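Local coordinates for protein fumarate lyase (PDB 3C8T) that belongs to the fumarate lyase superfamily of largely helical enzymes and assembles as a tetramer built around long, bundled helices, at residues V231-L245 with V325-A339. Numbering follows the deposited sequence.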
ATOM      1  N   VAL A 231     -18.427   1.498  -4.961  1.00 27.59           N
ATOM      2  CA  VAL A 231     -17.986   0.474  -4.006  1.00 27.95           C
ATOM      3  C   VAL A 231     -16.606   0.804  -3.406  1.00 26.69           C
ATOM      4  O   VAL A 231     -16.399   0.665  -2.199  1.00 26.79           O
ATOM      5  CB  VAL A 231     -17.949  -0.952  -4.639  1.00 29.81           C
ATOM      6  CG1 VAL A 231     -17.483  -2.000  -3.571  1.00 28.30           C
ATOM      7  CG2 VAL A 231     -19.339  -1.316  -5.285  1.00 29.65           C
ATOM      8  N   ALA A 232     -15.646   1.174  -4.250  1.00 25.45           N
ATOM      9  CA  ALA A 232     -14.351   1.654  -3.769  1.00 24.93           C
ATOM     10  C   ALA A 232     -14.445   2.792  -2.736  1.00 26.06           C
ATOM     11  O   ALA A 232     -13.752   2.740  -1.711  1.00 25.35           O
ATOM     12  CB  ALA A 232     -13.456   2.054  -4.944  1.00 23.42           C
ATOM     13  N   GLU A 233     -15.342   3.777  -2.959  1.00 25.33           N
ATOM     14  CA  GLU A 233     -15.443   4.912  -2.044  1.00 26.51           C
ATOM     15  C   GLU A 233     -15.978   4.483  -0.705  1.00 26.91           C
ATOM     16  O   GLU A 233     -15.619   5.063   0.322  1.00 27.55           O
ATOM     17  CB  GLU A 233     -16.250   6.094  -2.602  1.00 26.63           C
ATOM     18  CG  GLU A 233     -17.718   5.930  -2.527  1.00 28.77           C
ATOM     19  CD  GLU A 233     -18.450   7.168  -3.046  1.00 33.54           C
ATOM     20  OE1 GLU A 233     -19.401   7.013  -3.882  1.00 32.50           O
ATOM     21  OE2 GLU A 233     -18.059   8.283  -2.611  1.00 31.91           O
ATOM     22  N   THR A 234     -16.775   3.421  -0.694  1.00 27.10           N
ATOM     23  CA  THR A 234     -17.304   2.910   0.569  1.00 27.08           C
ATOM     24  C   THR A 234     -16.200   2.342   1.439  1.00 26.46           C
ATOM     25  O   THR A 234     -16.144   2.602   2.642  1.00 26.98           O
ATOM     26  CB  THR A 234     -18.393   1.856   0.323  1.00 27.47           C
ATOM     27  OG1 THR A 234     -19.418   2.476  -0.431  1.00 30.21           O
ATOM     28  CG2 THR A 234     -18.995   1.356   1.644  1.00 26.32           C
ATOM     29  N   VAL A 235     -15.308   1.561   0.842  1.00 25.73           N
ATOM     30  CA  VAL A 235     -14.197   1.004   1.638  1.00 24.68           C
ATOM     31  C   VAL A 235     -13.146   2.079   2.006  1.00 24.31           C
ATOM     32  O   VAL A 235     -12.536   2.021   3.077  1.00 23.88           O
ATOM     33  CB  VAL A 235     -13.561  -0.145   0.887  1.00 25.44           C
ATOM     34  CG1 VAL A 235     -12.393  -0.771   1.687  1.00 23.02           C
ATOM     35  CG2 VAL A 235     -14.662  -1.190   0.547  1.00 26.08           C
ATOM     36  N   GLN A 236     -12.917   3.028   1.108  1.00 23.33           N
ATOM     37  CA  GLN A 236     -12.082   4.179   1.401  1.00 24.60           C
ATOM     38  C   GLN A 236     -12.599   4.901   2.631  1.00 24.03           C
ATOM     39  O   GLN A 236     -11.801   5.275   3.481  1.00 24.27           O
ATOM     40  CB  GLN A 236     -11.995   5.150   0.229  1.00 23.83           C
ATOM     41  CG  GLN A 236     -11.149   4.694  -0.957  1.00 26.69           C
ATOM     42  CD  GLN A 236     -10.716   5.895  -1.836  1.00 29.26           C
ATOM     43  OE1 GLN A 236      -9.518   6.130  -2.036  1.00 35.37           O
ATOM     44  NE2 GLN A 236     -11.691   6.678  -2.321  1.00 34.45           N
ATOM     45  N   PHE A 237     -13.929   5.071   2.710  1.00 24.91           N
ATOM     46  CA  PHE A 237     -14.587   5.678   3.830  1.00 24.29           C
ATOM     47  C   PHE A 237     -14.329   4.850   5.111  1.00 25.21           C
ATOM     48  O   PHE A 237     -14.019   5.406   6.150  1.00 24.58           O
ATOM     49  CB  PHE A 237     -16.100   5.858   3.573  1.00 25.13           C
ATOM     50  CG  PHE A 237     -16.913   6.167   4.868  1.00 24.86           C
ATOM     51  CD1 PHE A 237     -16.869   7.436   5.450  1.00 25.73           C
ATOM     52  CD2 PHE A 237     -17.603   5.167   5.525  1.00 24.26           C
ATOM     53  CE1 PHE A 237     -17.552   7.711   6.637  1.00 24.26           C
ATOM     54  CE2 PHE A 237     -18.304   5.420   6.713  1.00 25.08           C
ATOM     55  CZ  PHE A 237     -18.272   6.705   7.265  1.00 24.42           C
ATOM     56  N   LEU A 238     -14.478   3.527   5.038  1.00 25.96           N
ATOM     57  CA  LEU A 238     -14.110   2.659   6.169  1.00 26.51           C
ATOM     58  C   LEU A 238     -12.692   2.894   6.662  1.00 26.06           C
ATOM     59  O   LEU A 238     -12.439   2.930   7.865  1.00 25.78           O
ATOM     60  CB  LEU A 238     -14.308   1.150   5.832  1.00 25.58           C
ATOM     61  CG  LEU A 238     -15.799   0.805   5.551  1.00 26.87           C
ATOM     62  CD1 LEU A 238     -16.000  -0.622   5.069  1.00 23.43           C
ATOM     63  CD2 LEU A 238     -16.758   1.146   6.694  1.00 24.65           C
ATOM     64  N   ALA A 239     -11.774   3.005   5.713  1.00 25.95           N
ATOM     65  CA  ALA A 239     -10.371   3.308   6.001  1.00 26.12           C
ATOM     66  C   ALA A 239     -10.161   4.680   6.652  1.00 25.92           C
ATOM     67  O   ALA A 239      -9.268   4.827   7.486  1.00 27.02           O
ATOM     68  CB  ALA A 239      -9.517   3.172   4.743  1.00 23.95           C
ATOM     69  N   LEU A 240     -10.979   5.667   6.297  1.00 26.28           N
ATOM     70  CA  LEU A 240     -10.840   7.020   6.874  1.00 26.61           C
ATOM     71  C   LEU A 240     -11.297   7.035   8.335  1.00 26.50           C
ATOM     72  O   LEU A 240     -10.612   7.598   9.200  1.00 26.20           O
ATOM     73  CB  LEU A 240     -11.662   8.023   6.046  1.00 27.09           C
ATOM     74  CG  LEU A 240     -11.361   9.522   6.176  1.00 27.72           C
ATOM     75  CD1 LEU A 240     -10.105   9.872   5.353  1.00 27.06           C
ATOM     76  CD2 LEU A 240     -12.557  10.319   5.649  1.00 27.57           C
ATOM     77  N   VAL A 241     -12.454   6.416   8.609  1.00 25.65           N
ATOM     78  CA  VAL A 241     -12.926   6.233   9.982  1.00 24.82           C
ATOM     79  C   VAL A 241     -11.882   5.495  10.843  1.00 25.65           C
ATOM     80  O   VAL A 241     -11.625   5.892  11.981  1.00 25.65           O
ATOM     81  CB  VAL A 241     -14.254   5.473  10.009  1.00 25.69           C
ATOM     82  CG1 VAL A 241     -14.724   5.206  11.444  1.00 24.63           C
ATOM     83  CG2 VAL A 241     -15.305   6.231   9.233  1.00 21.88           C
ATOM     84  N   SER A 242     -11.283   4.436  10.288  1.00 25.65           N
ATOM     85  CA  SER A 242     -10.279   3.618  10.976  1.00 25.68           C
ATOM     86  C   SER A 242      -9.072   4.473  11.331  1.00 25.77           C
ATOM     87  O   SER A 242      -8.516   4.346  12.420  1.00 27.02           O
ATOM     88  CB  SER A 242      -9.852   2.441  10.094  1.00 24.68           C
ATOM     89  OG  SER A 242     -11.019   1.640   9.798  1.00 27.08           O
ATOM     90  N   GLY A 243      -8.681   5.348  10.424  1.00 25.58           N
ATOM     91  CA  GLY A 243      -7.608   6.286  10.699  1.00 27.11           C
ATOM     92  C   GLY A 243      -7.884   7.164  11.881  1.00 27.15           C
ATOM     93  O   GLY A 243      -6.979   7.394  12.668  1.00 28.58           O
ATOM     94  N   SER A 244      -9.117   7.666  12.002  1.00 27.11           N
ATOM     95  CA  SER A 244      -9.502   8.495  13.146  1.00 27.97           C
ATOM     96  C   SER A 244      -9.526   7.689  14.430  1.00 27.83           C
ATOM     97  O   SER A 244      -9.155   8.206  15.463  1.00 28.10           O
ATOM     98  CB  SER A 244     -10.860   9.190  12.938  1.00 28.05           C
ATOM     99  OG  SER A 244     -10.829  10.046  11.797  1.00 28.90           O
ATOM    100  N   LEU A 245      -9.968   6.436  14.373  1.00 26.82           N
ATOM    101  CA  LEU A 245      -9.801   5.526  15.524  1.00 26.15           C
ATOM    102  C   LEU A 245      -8.323   5.312  15.885  1.00 26.23           C
ATOM    103  O   LEU A 245      -7.952   5.374  17.060  1.00 26.19           O
ATOM    104  CB  LEU A 245     -10.475   4.207  15.261  1.00 25.14           C
ATOM    105  CG  LEU A 245     -11.989   4.276  15.150  1.00 27.58           C
ATOM    106  CD1 LEU A 245     -12.486   2.930  14.692  1.00 29.04           C
ATOM    107  CD2 LEU A 245     -12.617   4.669  16.521  1.00 28.14           C
ATOM    108  N   VAL A 325     -14.344  -5.904   0.344  1.00 28.50           N
ATOM    109  CA  VAL A 325     -15.655  -5.475   0.891  1.00 28.92           C
ATOM    110  C   VAL A 325     -16.036  -6.185   2.195  1.00 29.14           C
ATOM    111  O   VAL A 325     -16.183  -5.520   3.239  1.00 29.76           O
ATOM    112  CB  VAL A 325     -16.822  -5.513  -0.188  1.00 29.14           C
ATOM    113  CG1 VAL A 325     -18.207  -5.165   0.424  1.00 29.51           C
ATOM    114  CG2 VAL A 325     -16.483  -4.558  -1.351  1.00 28.53           C
ATOM    115  N   PRO A 326     -16.206  -7.528   2.171  1.00 29.09           N
ATOM    116  CA  PRO A 326     -16.649  -8.100   3.439  1.00 29.50           C
ATOM    117  C   PRO A 326     -15.669  -7.938   4.583  1.00 30.07           C
ATOM    118  O   PRO A 326     -16.111  -7.742   5.746  1.00 29.65           O
ATOM    119  CB  PRO A 326     -16.848  -9.593   3.136  1.00 28.71           C
ATOM    120  CG  PRO A 326     -16.111  -9.843   1.868  1.00 30.28           C
ATOM    121  CD  PRO A 326     -16.102  -8.546   1.112  1.00 29.02           C
ATOM    122  N   GLU A 327     -14.367  -8.048   4.287  1.00 30.14           N
ATOM    123  CA  GLU A 327     -13.370  -7.924   5.349  1.00 31.58           C
ATOM    124  C   GLU A 327     -13.147  -6.467   5.786  1.00 29.42           C
ATOM    125  O   GLU A 327     -12.997  -6.203   6.959  1.00 29.64           O
ATOM    126  CB  GLU A 327     -12.050  -8.575   4.920  1.00 31.56           C
ATOM    127  CG  GLU A 327     -12.175 -10.077   4.690  1.00 35.12           C
ATOM    128  CD  GLU A 327     -10.897 -10.690   4.096  1.00 37.08           C
ATOM    129  OE1 GLU A 327      -9.777 -10.257   4.493  1.00 42.79           O
ATOM    130  OE2 GLU A 327     -11.008 -11.621   3.248  1.00 46.09           O
ATOM    131  N   GLY A 328     -13.120  -5.518   4.850  1.00 29.23           N
ATOM    132  CA  GLY A 328     -13.101  -4.073   5.226  1.00 27.45           C
ATOM    133  C   GLY A 328     -14.229  -3.785   6.211  1.00 28.01           C
ATOM    134  O   GLY A 328     -14.008  -3.109   7.225  1.00 27.25           O
ATOM    135  N   PHE A 329     -15.428  -4.320   5.931  1.00 27.41           N
ATOM    136  CA  PHE A 329     -16.605  -4.113   6.797  1.00 28.16           C
ATOM    137  C   PHE A 329     -16.488  -4.768   8.158  1.00 28.14           C
ATOM    138  O   PHE A 329     -16.813  -4.150   9.155  1.00 28.70           O
ATOM    139  CB  PHE A 329     -17.930  -4.554   6.123  1.00 27.66           C
ATOM    140  CG  PHE A 329     -18.657  -3.426   5.387  1.00 28.53           C
ATOM    141  CD1 PHE A 329     -19.476  -2.527   6.076  1.00 27.18           C
ATOM    142  CD2 PHE A 329     -18.510  -3.263   4.007  1.00 26.11           C
ATOM    143  CE1 PHE A 329     -20.161  -1.498   5.397  1.00 26.74           C
ATOM    144  CE2 PHE A 329     -19.150  -2.216   3.324  1.00 26.61           C
ATOM    145  CZ  PHE A 329     -19.992  -1.341   4.014  1.00 27.16           C
ATOM    146  N   ALA A 330     -16.054  -6.023   8.179  1.00 28.14           N
ATOM    147  CA  ALA A 330     -15.917  -6.786   9.397  1.00 28.57           C
ATOM    148  C   ALA A 330     -14.906  -6.164  10.358  1.00 28.30           C
ATOM    149  O   ALA A 330     -15.185  -6.012  11.561  1.00 29.69           O
ATOM    150  CB  ALA A 330     -15.510  -8.227   9.064  1.00 27.40           C
ATOM    151  N   VAL A 331     -13.719  -5.846   9.838  1.00 28.04           N
ATOM    152  CA  VAL A 331     -12.651  -5.235  10.626  1.00 26.82           C
ATOM    153  C   VAL A 331     -13.014  -3.795  11.055  1.00 27.23           C
ATOM    154  O   VAL A 331     -12.842  -3.428  12.224  1.00 26.68           O
ATOM    155  CB  VAL A 331     -11.328  -5.234   9.845  1.00 28.50           C
ATOM    156  CG1 VAL A 331     -10.243  -4.463  10.637  1.00 27.18           C
ATOM    157  CG2 VAL A 331     -10.885  -6.671   9.510  1.00 26.80           C
ATOM    158  N   ALA A 332     -13.533  -2.978  10.139  1.00 24.90           N
ATOM    159  CA  ALA A 332     -13.902  -1.634  10.572  1.00 26.05           C
ATOM    160  C   ALA A 332     -14.986  -1.622  11.658  1.00 25.66           C
ATOM    161  O   ALA A 332     -14.948  -0.808  12.564  1.00 26.29           O
ATOM    162  CB  ALA A 332     -14.316  -0.738   9.367  1.00 25.51           C
ATOM    163  N   SER A 333     -15.946  -2.532  11.546  1.00 26.09           N
ATOM    164  CA  SER A 333     -16.971  -2.722  12.547  1.00 27.05           C
ATOM    165  C   SER A 333     -16.418  -3.185  13.883  1.00 26.92           C
ATOM    166  O   SER A 333     -16.883  -2.744  14.939  1.00 27.62           O
ATOM    167  CB  SER A 333     -18.013  -3.744  12.045  1.00 27.38           C
ATOM    168  OG  SER A 333     -19.235  -3.666  12.785  1.00 29.36           O
ATOM    169  N   GLY A 334     -15.449  -4.095  13.855  1.00 26.71           N
ATOM    170  CA  GLY A 334     -14.870  -4.605  15.099  1.00 25.97           C
ATOM    171  C   GLY A 334     -14.057  -3.584  15.847  1.00 25.01           C
ATOM    172  O   GLY A 334     -14.146  -3.494  17.072  1.00 25.22           O
ATOM    173  N   ILE A 335     -13.248  -2.809  15.135  1.00 25.81           N
ATOM    174  CA  ILE A 335     -12.484  -1.716  15.798  1.00 25.99           C
ATOM    175  C   ILE A 335     -13.377  -0.539  16.262  1.00 26.18           C
ATOM    176  O   ILE A 335     -13.111   0.059  17.329  1.00 27.09           O
ATOM    177  CB  ILE A 335     -11.191  -1.256  14.997  1.00 25.70           C
ATOM    178  CG1 ILE A 335     -11.536  -0.525  13.705  1.00 25.81           C
ATOM    179  CG2 ILE A 335     -10.291  -2.454  14.694  1.00 24.58           C
ATOM    180  CD1 ILE A 335     -10.309  -0.153  12.928  1.00 26.21           C
ATOM    181  N   LEU A 336     -14.440  -0.217  15.504  1.00 26.03           N
ATOM    182  CA  LEU A 336     -15.478   0.691  16.066  1.00 27.03           C
ATOM    183  C   LEU A 336     -16.092   0.143  17.328  1.00 27.18           C
ATOM    184  O   LEU A 336     -16.318   0.898  18.269  1.00 28.04           O
ATOM    185  CB  LEU A 336     -16.598   1.038  15.101  1.00 25.93           C
ATOM    186  CG  LEU A 336     -16.252   2.058  14.029  1.00 25.77           C
ATOM    187  CD1 LEU A 336     -17.131   1.743  12.833  1.00 22.91           C
ATOM    188  CD2 LEU A 336     -16.355   3.544  14.506  1.00 19.40           C
ATOM    189  N   TYR A 337     -16.346  -1.157  17.373  1.00 28.47           N
ATOM    190  CA  TYR A 337     -16.892  -1.735  18.604  1.00 30.13           C
ATOM    191  C   TYR A 337     -15.883  -1.663  19.775  1.00 30.21           C
ATOM    192  O   TYR A 337     -16.252  -1.368  20.930  1.00 30.56           O
ATOM    193  CB  TYR A 337     -17.461  -3.173  18.437  1.00 30.63           C
ATOM    194  CG  TYR A 337     -17.779  -3.702  19.813  1.00 33.02           C
ATOM    195  CD1 TYR A 337     -16.900  -4.583  20.461  1.00 35.26           C
ATOM    196  CD2 TYR A 337     -18.891  -3.200  20.537  1.00 34.22           C
ATOM    197  CE1 TYR A 337     -17.138  -5.001  21.787  1.00 37.42           C
ATOM    198  CE2 TYR A 337     -19.146  -3.618  21.847  1.00 36.24           C
ATOM    199  CZ  TYR A 337     -18.267  -4.507  22.464  1.00 35.79           C
ATOM    200  OH  TYR A 337     -18.485  -4.901  23.759  1.00 38.29           O
ATOM    201  N   GLN A 338     -14.618  -1.933  19.481  1.00 30.52           N
ATOM    202  CA  GLN A 338     -13.551  -1.800  20.492  1.00 30.83           C
ATOM    203  C   GLN A 338     -13.477  -0.370  21.023  1.00 30.20           C
ATOM    204  O   GLN A 338     -13.348  -0.175  22.223  1.00 30.04           O
ATOM    205  CB  GLN A 338     -12.190  -2.227  19.939  1.00 30.75           C
ATOM    206  CG  GLN A 338     -12.048  -3.721  19.727  1.00 33.14           C
ATOM    207  CD  GLN A 338     -12.367  -4.510  21.000  1.00 32.69           C
ATOM    208  OE1 GLN A 338     -11.909  -4.163  22.074  1.00 34.52           O
ATOM    209  NE2 GLN A 338     -13.168  -5.549  20.873  1.00 28.22           N
ATOM    210  N   ALA A 339     -13.612   0.616  20.131  1.00 30.61           N
ATOM    211  CA  ALA A 339     -13.645   2.048  20.535  1.00 29.90           C
ATOM    212  C   ALA A 339     -14.871   2.428  21.368  1.00 30.26           C
ATOM    213  O   ALA A 339     -14.717   3.139  22.365  1.00 29.60           O
ATOM    214  CB  ALA A 339     -13.511   2.952  19.353  1.00 29.41           C
TER
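Leu238 lays its CD1 methyl over the Phe329 ring, 3.8 Å from the ring centroid and only 10° off the normal, a CH-pi contact on the face. The ring also receives Thr234 CG2, which comes in obliquely to Phe329 CZ at 3.7 Å. The same methyl, Leu238 CD1, also rests against the backbone at Gly328 C, 3.8 Å away, while Leu238 CB meets Ala332 CB; with these small residues opposite, the CA atoms of Leu238 and Ala332 come within 6.2 Å. The helices run in the same direction at 24°, a shallow crossing consistent with the long helical bundle of the fumarate lyase superfamily, and helix 284-306 touches both through Val231, Leu245 and Val331. Farther along, Leu245 forks over the partner helix: CD1 lies 3.7 Å from Ile335 CG1, and CD2 presses on Ala339 CB at 3.4 Å, tighter than usual for carbons. With chi1 at 69°, Ile335 carries CG1 between its backbone N and carbonyl carbon, which puts CG1 against Leu245 and lets CD1 extend to Ser242 OG. That buried hydroxyl is satisfied within its own helix, donating to Leu238 O at 2.7 Å; Ser242 N reaches the same oxygen from the opposite face of the carbonyl plane.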